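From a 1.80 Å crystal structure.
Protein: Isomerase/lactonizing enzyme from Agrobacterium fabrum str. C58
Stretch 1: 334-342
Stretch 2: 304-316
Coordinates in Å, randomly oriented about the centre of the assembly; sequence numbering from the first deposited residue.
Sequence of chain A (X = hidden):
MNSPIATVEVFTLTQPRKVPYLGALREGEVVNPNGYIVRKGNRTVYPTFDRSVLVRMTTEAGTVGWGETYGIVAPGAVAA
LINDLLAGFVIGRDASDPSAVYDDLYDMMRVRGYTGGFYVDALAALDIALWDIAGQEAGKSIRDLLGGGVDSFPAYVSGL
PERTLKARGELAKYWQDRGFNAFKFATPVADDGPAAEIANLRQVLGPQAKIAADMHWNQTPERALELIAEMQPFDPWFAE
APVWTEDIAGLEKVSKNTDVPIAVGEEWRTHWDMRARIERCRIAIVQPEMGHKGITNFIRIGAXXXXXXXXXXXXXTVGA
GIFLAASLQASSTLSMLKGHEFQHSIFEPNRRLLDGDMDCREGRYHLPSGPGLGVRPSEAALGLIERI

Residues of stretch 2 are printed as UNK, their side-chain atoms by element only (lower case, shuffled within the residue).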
ATOM      1  N   LEU A 334      -8.839  16.010  19.673  1.00 23.15           N
ATOM      2  CA  LEU A 334      -7.377  15.983  19.656  1.00 24.42           C
ATOM      3  C   LEU A 334      -6.777  17.215  20.303  1.00 23.30           C
ATOM      4  O   LEU A 334      -7.021  18.337  19.868  1.00 24.54           O
ATOM      5  CB  LEU A 334      -6.830  15.809  18.230  1.00 22.09           C
ATOM      6  CG  LEU A 334      -7.308  14.583  17.421  1.00 21.79           C
ATOM      7  CD1 LEU A 334      -6.680  14.546  16.003  1.00 26.33           C
ATOM      8  CD2 LEU A 334      -7.013  13.289  18.165  1.00 23.11           C
ATOM      9  N   SER A 335      -5.976  16.988  21.345  1.00 27.63           N
ATOM     10  CA  SER A 335      -5.301  18.064  22.086  1.00 27.47           C
ATOM     11  C   SER A 335      -4.342  18.895  21.229  1.00 29.47           C
ATOM     12  O   SER A 335      -4.175  20.097  21.462  1.00 28.69           O
ATOM     13  CB  SER A 335      -4.581  17.481  23.302  1.00 33.38           C
ATOM     14  OG  SER A 335      -3.515  16.641  22.883  1.00 27.23           O
ATOM     15  N   MET A 336      -3.733  18.263  20.221  1.00 25.59           N
ATOM     16  CA  MET A 336      -2.802  18.941  19.343  1.00 23.33           C
ATOM     17  C   MET A 336      -3.437  19.609  18.105  1.00 18.05           C
ATOM     18  O   MET A 336      -2.716  20.189  17.284  1.00 23.81           O
ATOM     19  CB  MET A 336      -1.713  17.961  18.896  1.00 24.36           C
ATOM     20  CG  MET A 336      -0.939  17.313  20.028  1.00 27.69           C
ATOM     21  SD  MET A 336      -0.188  18.542  21.143  1.00 33.46           S
ATOM     22  CE  MET A 336       0.864  19.507  20.067  1.00 31.47           C
ATOM     23  N   LEU A 337      -4.761  19.521  17.967  1.00 22.96           N
ATOM     24  CA  LEU A 337      -5.455  20.185  16.854  1.00 21.47           C
ATOM     25  C   LEU A 337      -5.275  21.708  16.849  1.00 30.01           C
ATOM     26  O   LEU A 337      -5.626  22.390  17.820  1.00 29.18           O
ATOM     27  CB  LEU A 337      -6.947  19.851  16.834  1.00 23.01           C
ATOM     28  CG  LEU A 337      -7.653  20.355  15.559  1.00 22.45           C
ATOM     29  CD1 LEU A 337      -7.425  19.369  14.441  1.00 22.68           C
ATOM     30  CD2 LEU A 337      -9.121  20.503  15.810  1.00 22.96           C
ATOM     31  N   LYS A 338      -4.748  22.228  15.744  1.00 23.69           N
ATOM     32  CA  LYS A 338      -4.676  23.671  15.538  1.00 24.70           C
ATOM     33  C   LYS A 338      -5.768  24.214  14.617  1.00 32.41           C
ATOM     34  O   LYS A 338      -6.134  25.383  14.697  1.00 30.49           O
ATOM     35  CB  LYS A 338      -3.286  24.084  15.075  1.00 27.68           C
ATOM     36  CG  LYS A 338      -2.198  23.782  16.116  1.00 28.10           C
ATOM     37  CD  LYS A 338      -2.355  24.674  17.356  1.00 38.48           C
ATOM     38  CE  LYS A 338      -1.246  24.468  18.367  1.00 48.14           C
ATOM     39  NZ  LYS A 338      -1.439  23.199  19.158  1.00 51.82           N
ATOM     40  N   GLY A 339      -6.288  23.347  13.757  1.00 24.27           N
ATOM     41  CA  GLY A 339      -7.347  23.689  12.810  1.00 24.15           C
ATOM     42  C   GLY A 339      -7.331  22.662  11.684  1.00 24.09           C
ATOM     43  O   GLY A 339      -6.787  21.560  11.851  1.00 20.46           O
ATOM     44  N   HIS A 340      -7.905  23.009  10.543  1.00 22.75           N
ATOM     45  CA  HIS A 340      -8.315  22.001   9.545  1.00 17.30           C
ATOM     46  C   HIS A 340      -8.402  22.637   8.160  1.00 20.85           C
ATOM     47  O   HIS A 340      -8.873  23.775   7.993  1.00 20.66           O
ATOM     48  CB  HIS A 340      -9.652  21.396   9.991  1.00 18.74           C
ATOM     49  CG  HIS A 340      -9.987  20.061   9.382  1.00 20.95           C
ATOM     50  ND1 HIS A 340     -10.202  19.879   8.029  1.00 18.45           N
ATOM     51  CD2 HIS A 340     -10.209  18.853   9.967  1.00 15.76           C
ATOM     52  CE1 HIS A 340     -10.533  18.616   7.805  1.00 19.96           C
ATOM     53  NE2 HIS A 340     -10.533  17.968   8.963  1.00 19.47           N
ATOM     54  N   GLU A 341      -7.910  21.916   7.155  1.00 18.80           N
ATOM     55  CA  GLU A 341      -8.073  22.364   5.771  1.00 19.12           C
ATOM     56  C   GLU A 341      -9.549  22.510   5.385  1.00 18.39           C
ATOM     57  O   GLU A 341     -10.395  21.692   5.778  1.00 17.52           O
ATOM     58  CB  GLU A 341      -7.331  21.433   4.818  1.00 17.80           C
ATOM     59  CG  GLU A 341      -7.200  21.973   3.401  1.00 18.59           C
ATOM     60  CD  GLU A 341      -6.269  21.142   2.538  1.00 28.13           C
ATOM     61  OE1 GLU A 341      -5.902  20.042   2.953  1.00 22.58           O
ATOM     62  OE2 GLU A 341      -5.902  21.585   1.444  1.00 30.22           O
ATOM     63  N   PHE A 342      -9.835  23.590   4.658  1.00 17.66           N
ATOM     64  CA  PHE A 342     -11.159  23.869   4.127  1.00 16.40           C
ATOM     65  C   PHE A 342     -11.083  24.100   2.609  1.00 17.68           C
ATOM     66  O   PHE A 342     -10.474  25.059   2.120  1.00 22.41           O
ATOM     67  CB  PHE A 342     -11.783  25.077   4.870  1.00 16.57           C
ATOM     68  CG  PHE A 342     -13.099  25.563   4.294  1.00 20.73           C
ATOM     69  CD1 PHE A 342     -14.225  24.724   4.206  1.00 21.04           C
ATOM     70  CD2 PHE A 342     -13.231  26.895   3.879  1.00 19.95           C
ATOM     71  CE1 PHE A 342     -15.447  25.202   3.708  1.00 20.90           C
ATOM     72  CE2 PHE A 342     -14.475  27.373   3.382  1.00 19.63           C
ATOM     73  CZ  PHE A 342     -15.561  26.526   3.286  1.00 23.45           C
ATOM     74  N   UNK A 304      -0.234   9.962  18.980  1.00 25.22           N
ATOM     75  CA  UNK A 304       1.203   9.999  18.733  1.00 24.57           C
ATOM     76  C   UNK A 304       1.748  11.421  18.566  1.00 26.23           C
ATOM     77  O   UNK A 304       2.855  11.728  19.035  1.00 25.42           O
ATOM     78  c   UNK A 304       3.791   8.344  18.512  1.00 24.19           C
ATOM     79  c   UNK A 304       3.320   8.115  16.007  1.00 22.78           C
ATOM     80  c   UNK A 304       1.581   9.118  17.530  1.00 24.69           C
ATOM     81  c   UNK A 304       3.084   8.963  17.273  1.00 27.76           C
ATOM     82  N   UNK A 305       0.960  12.293  17.931  1.00 23.03           N
ATOM     83  CA  UNK A 305       1.322  13.702  17.830  1.00 24.40           C
ATOM     84  C   UNK A 305       1.406  14.363  19.211  1.00 21.80           C
ATOM     85  O   UNK A 305       2.341  15.139  19.469  1.00 27.01           O
ATOM     86  c   UNK A 305       0.335  14.453  16.940  1.00 21.97           C
ATOM     87  N   UNK A 306       0.433  14.053  20.069  1.00 26.12           N
ATOM     88  CA  UNK A 306       0.418  14.538  21.468  1.00 30.26           C
ATOM     89  C   UNK A 306       1.642  14.102  22.258  1.00 34.52           C
ATOM     90  O   UNK A 306       2.193  14.892  23.039  1.00 33.63           O
ATOM     91  c   UNK A 306      -0.874  14.129  22.195  1.00 22.67           C
ATOM     92  N   UNK A 307       2.092  12.870  22.028  1.00 28.57           N
ATOM     93  CA  UNK A 307       3.326  12.355  22.642  1.00 27.05           C
ATOM     94  C   UNK A 307       4.580  13.150  22.312  1.00 27.67           C
ATOM     95  O   UNK A 307       5.551  13.123  23.076  1.00 35.79           O
ATOM     96  c   UNK A 307       2.639   8.518  22.388  1.00 68.93           C
ATOM     97  c   UNK A 307       2.649   9.907  23.021  1.00 49.32           C
ATOM     98  o   UNK A 307       1.559   7.883  22.359  1.00 75.22           O
ATOM     99  o   UNK A 307       3.706   8.058  21.922  1.00 70.22           O
ATOM    100  c   UNK A 307       3.554  10.883  22.284  1.00 34.47           C
ATOM    101  N   UNK A 308       4.577  13.838  21.174  1.00 27.87           N
ATOM    102  CA  UNK A 308       5.784  14.426  20.636  1.00 26.99           C
ATOM    103  C   UNK A 308       5.649  15.922  20.397  1.00 27.26           C
ATOM    104  O   UNK A 308       6.535  16.561  19.809  1.00 28.64           O
ATOM    105  n   UNK A 308       7.036  10.133  20.000  1.00 39.51           N
ATOM    106  c   UNK A 308       8.194  10.732  20.220  1.00 29.63           C
ATOM    107  c   UNK A 308       6.216  13.658  19.387  1.00 32.26           C
ATOM    108  c   UNK A 308       6.722  12.283  19.694  1.00 33.95           C
ATOM    109  c   UNK A 308       6.101  11.079  19.660  1.00 29.09           C
ATOM    110  n   UNK A 308       8.034  12.032  20.034  1.00 38.78           N
ATOM    111  N   UNK A 309       4.529  16.472  20.879  1.00 30.70           N
ATOM    112  CA  UNK A 309       4.211  17.882  20.723  1.00 29.60           C
ATOM    113  C   UNK A 309       4.142  18.339  19.282  1.00 33.30           C
ATOM    114  O   UNK A 309       4.573  19.436  18.960  1.00 30.03           O
ATOM    115  N   UNK A 310       3.620  17.475  18.409  1.00 27.35           N
ATOM    116  CA  UNK A 310       3.463  17.794  16.991  1.00 25.99           C
ATOM    117  C   UNK A 310       2.032  18.312  16.808  1.00 21.08           C
ATOM    118  O   UNK A 310       1.091  17.674  17.282  1.00 22.94           O
ATOM    119  c   UNK A 310       5.547  14.686  15.734  1.00 25.34           C
ATOM    120  c   UNK A 310       3.727  16.513  16.110  1.00 25.68           C
ATOM    121  c   UNK A 310       3.448  16.807  14.607  1.00 22.78           C
ATOM    122  c   UNK A 310       5.186  16.046  16.320  1.00 27.37           C
ATOM    123  N   UNK A 311       1.880  19.468  16.148  1.00 23.95           N
ATOM    124  CA  UNK A 311       0.544  20.014  15.810  1.00 21.79           C
ATOM    125  C   UNK A 311      -0.191  19.136  14.786  1.00 23.47           C
ATOM    126  O   UNK A 311       0.432  18.498  13.958  1.00 23.76           O
ATOM    127  o   UNK A 311       1.015  22.107  17.535  1.00 29.60           O
ATOM    128  c   UNK A 311       1.111  22.432  16.337  1.00 30.56           C
ATOM    129  o   UNK A 311       1.548  23.535  15.980  1.00 32.77           O
ATOM    130  c   UNK A 311       0.667  21.436  15.265  1.00 27.57           C
ATOM    131  N   UNK A 312      -1.514  19.107  14.868  1.00 24.68           N
ATOM    132  CA  UNK A 312      -2.339  18.346  13.924  1.00 21.83           C
ATOM    133  C   UNK A 312      -3.229  19.325  13.149  1.00 20.53           C
ATOM    134  O   UNK A 312      -4.037  20.057  13.743  1.00 24.45           O
ATOM    135  c   UNK A 312      -4.087  16.544  13.668  1.00 22.51           C
ATOM    136  c   UNK A 312      -2.295  16.334  15.472  1.00 20.89           C
ATOM    137  c   UNK A 312      -3.196  17.301  14.658  1.00 23.87           C
ATOM    138  N   UNK A 313      -3.037  19.362  11.833  1.00 18.76           N
ATOM    139  CA  UNK A 313      -3.856  20.192  10.935  1.00 18.29           C
ATOM    140  C   UNK A 313      -4.305  19.317   9.752  1.00 16.16           C
ATOM    141  O   UNK A 313      -3.587  19.223   8.748  1.00 20.59           O
ATOM    142  c   UNK A 313      -2.526  22.247  11.667  1.00 24.80           C
ATOM    143  c   UNK A 313      -3.084  21.460  10.463  1.00 21.95           C
ATOM    144  c   UNK A 313      -3.978  22.365   9.619  1.00 22.47           C
ATOM    145  c   UNK A 313      -1.644  23.402  11.295  1.00 26.91           C
ATOM    146  N   UNK A 314      -5.447  18.616   9.908  1.00 20.73           N
ATOM    147  CA  UNK A 314      -5.899  17.647   8.918  1.00 20.86           C
ATOM    148  C   UNK A 314      -6.174  18.207   7.534  1.00 22.44           C
ATOM    149  O   UNK A 314      -6.520  19.394   7.360  1.00 21.64           O
ATOM    150  c   UNK A 314      -6.349  18.620  11.070  1.00 22.32           C
ATOM    151  c   UNK A 314      -6.973  17.245  11.013  1.00 20.28           C
ATOM    152  c   UNK A 314      -7.165  17.065   9.539  1.00 20.88           C
ATOM    153  N   UNK A 315      -5.983  17.316   6.571  1.00 21.61           N
ATOM    154  CA  UNK A 315      -6.199  17.528   5.155  1.00 19.00           C
ATOM    155  C   UNK A 315      -7.698  17.466   4.835  1.00 17.98           C
ATOM    156  O   UNK A 315      -8.515  16.930   5.616  1.00 19.78           O
ATOM    157  c   UNK A 315      -5.464  16.397   2.962  1.00 20.02           C
ATOM    158  c   UNK A 315      -5.432  16.381   4.462  1.00 17.99           C
ATOM    159  c   UNK A 315      -4.774  17.129   2.060  1.00 29.68           C
ATOM    160  c   UNK A 315      -6.022  15.718   0.942  1.00 19.45           C
ATOM    161  n   UNK A 315      -5.134  16.686   0.812  1.00 25.49           N
ATOM    162  n   UNK A 315      -6.230  15.516   2.230  1.00 20.96           N
ATOM    163  N   UNK A 316      -8.050  18.009   3.674  1.00 17.39           N
ATOM    164  CA  UNK A 316      -9.388  17.866   3.105  1.00 19.91           C
ATOM    165  C   UNK A 316      -9.290  17.735   1.589  1.00 17.77           C
ATOM    166  O   UNK A 316      -8.304  18.186   0.962  1.00 21.61           O
ATOM    167  c   UNK A 316     -10.279  19.083   3.493  1.00 19.84           C
TER

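Position 304 carries four carbons, forked at the second, and lies beyond reach of stretch 1: Leu304, a buried helical residue. A single carbon at 305 makes Ala305; its CB points toward stretch 1 and lies 4.4 Å from Met336 CG. Position 306 also has one carbon. This is Ala306; Met336 CG lies 3.4 Å from Ala306 CA and 3.9 Å from Ala306 CB, so the thioether chain packs against a small residue.

At 307 three carbons end in two oxygens, giving Glu307, an exposed residue whose CA-to-CB bond points away from stretch 1, where a charged group can stay solvated. Position 308 has one carbon and a five-membered ring of three carbons and two nitrogens, so it is His308, exposed and also free of stretch 1. No side-chain atom exists at 309. Gly309 adopts a positive phi of 59°, which favours glycine, and closes the helix in a Schellman motif; Met336 CE packs 3.6 Å from Gly309 C.

Four carbons at 310, forked at the first with one arm two carbons long, identify Ile310. Its CA-to-CB bond points away from stretch 1 and the residue is buried, which suits an apolar side chain; its backbone O meets Met336 CB at 3.2 Å. Position 311 has two carbons, the second bearing two oxygens: Asp311. Its carboxylate answers the positive charge of Lys338 in a salt bridge, NZ to Asp311 OD1 at 3.1 Å.

One carbon carrying two more marks 312 as Val312, a beta-branched residue suited to a strand. Its two methyls serve different neighbours: CG2 lies 3.8 Å from Met336 CB, and CG1 lies 4.0 Å from Leu334 CD1. Position 313 repeats the pattern of 310 and is Ile313, whose CG1 packs 3.9 Å from Lys338 CB.

At 314 three carbons close a ring onto the backbone N, so this is Pro314. Its CB sits over one face of the His340 ring, 3.8 Å from the centroid, and its CD touches Leu337 CD1 at 3.6 Å. At 315 one carbon leads to a five-membered ring of three carbons and two nitrogens: His315, whose CD2 approaches Glu341 OE1 at 3.2 Å. A lone carbon at 316 gives Ala316, whose CB points toward stretch 1 and lies 4.0 Å from Glu341 CB.

Backbone pairing pins the contact. Around the single bridge of Leu337 with Val312, Val312 N donates to Met336 O (2.9 Å) and Lys338 N to Val312 O (3.0 Å). Farther along, Glu341 N donates to Pro314 O (2.9 Å), and Ala316 N to Glu341 OE1 (3.0 Å).

Stretch 2 304-316: LAAEHGIDVIPHA
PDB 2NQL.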